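Local coordinates for proteasome assembly chaperone family protein (Pyrococcus furiosus DSM 3638, PDB 3WZ2) that is an archaeal homologue of proteasome-assembly chaperones and probably acts as a proteasome activator, at the interface of chains A and B. Residues are numbered along the deposited sequence; one frame, centred on the assembly and turned at random. Chains: chain A/B, Uncharacterized protein.

The interface of chains A and B. Residues chain A 53, 55; chain B 99, 166.
A lysine-centred salt-bridge cluster joins two copies of this PAC2-family protein, with B:Lys99 of one helix reaching across to A:Asp53 at the end of a strand. The ammonium NZ of B:Lys99 faces the carboxylate of A:Asp53, 3.3 Å from OD1, a weak hydrogen bond within the salt bridge. NZ of B:Lys99 is also 3.4 Å from OD2 of A:Asp53, so the ammonium faces both carboxylate oxygens rather than one. With CG anti to the backbone N (chi1 180°), the A:Asp53 carboxylate extends toward chain B and meets the lysine coming from the opposite direction. Within chain B, the same NZ of B:Lys99 makes a second salt bridge, again with a weak hydrogen bond, to carboxylate OE1 of B:Glu166 at 3.2 Å. NZ thus bridges two acids at a corner, one from each chain, whose carboxylate planes are only 16° apart. OE2 of B:Glu166 and OD1 of A:Asp53 come within 3.8 Å, and the shared ammonium probably offsets their like charges. A bend at chi2 (-83°) turns the lysine chain toward this acidic pair, while its aliphatic part serves a second contact: CG of B:Lys99 packs against methyl CD2 of A:Leu55 at 3.9 Å. An alanine in place of A:Asp53 would probably leave the B:Lys99 ammonium without its acidic partner on chain A, its link to B:Glu166 staying within one chain. The patch is small, hiding 90 Å² in all. A:Asp53 closes strand 47-53 and A:Leu55 follows in the loop before strand 60-64, whereas B:Lys99 and B:Glu166 project from neighbouring helices 91-107 and 158-169, which this edge of chain A meets in the deposited five-copy assembly, possibly not the cellular form.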
# COMPACT_ATOMS: atom_id res chain seq x y z
N ASP A 53 -13.82 17.98 -3.23
CA ASP A 53 -14.51 16.69 -3.26
C ASP A 53 -13.50 15.63 -3.68
O ASP A 53 -12.88 15.75 -4.73
CB ASP A 53 -15.66 16.77 -4.25
CG ASP A 53 -16.42 15.48 -4.35
OD1 ASP A 53 -16.56 14.77 -3.32
OD2 ASP A 53 -16.90 15.18 -5.44
N LEU A 55 -12.67 11.14 -2.91
CA LEU A 55 -12.84 9.86 -2.22
C LEU A 55 -11.80 9.68 -1.14
O LEU A 55 -11.96 8.83 -0.30
CB LEU A 55 -12.71 8.68 -3.19
CG LEU A 55 -13.75 8.65 -4.31
CD1 LEU A 55 -13.32 7.61 -5.35
CD2 LEU A 55 -15.14 8.36 -3.76
N LYS B 99 -21.15 7.04 -2.84
CA LYS B 99 -21.27 7.53 -4.21
C LYS B 99 -22.24 6.66 -5.03
O LYS B 99 -23.08 7.19 -5.75
CB LYS B 99 -19.88 7.66 -4.88
CG LYS B 99 -18.96 8.72 -4.24
CD LYS B 99 -19.25 10.11 -4.78
CE LYS B 99 -18.75 11.11 -3.80
NZ LYS B 99 -18.68 12.50 -4.31
N GLU B 166 -23.86 14.24 0.42
CA GLU B 166 -23.85 13.89 -1.01
C GLU B 166 -25.24 13.79 -1.59
O GLU B 166 -25.49 14.27 -2.70
CB GLU B 166 -23.09 12.61 -1.27
CG GLU B 166 -21.57 12.75 -1.10
CD GLU B 166 -20.91 13.72 -2.10
OE1 GLU B 166 -21.38 13.74 -3.26
OE2 GLU B 166 -19.97 14.50 -1.72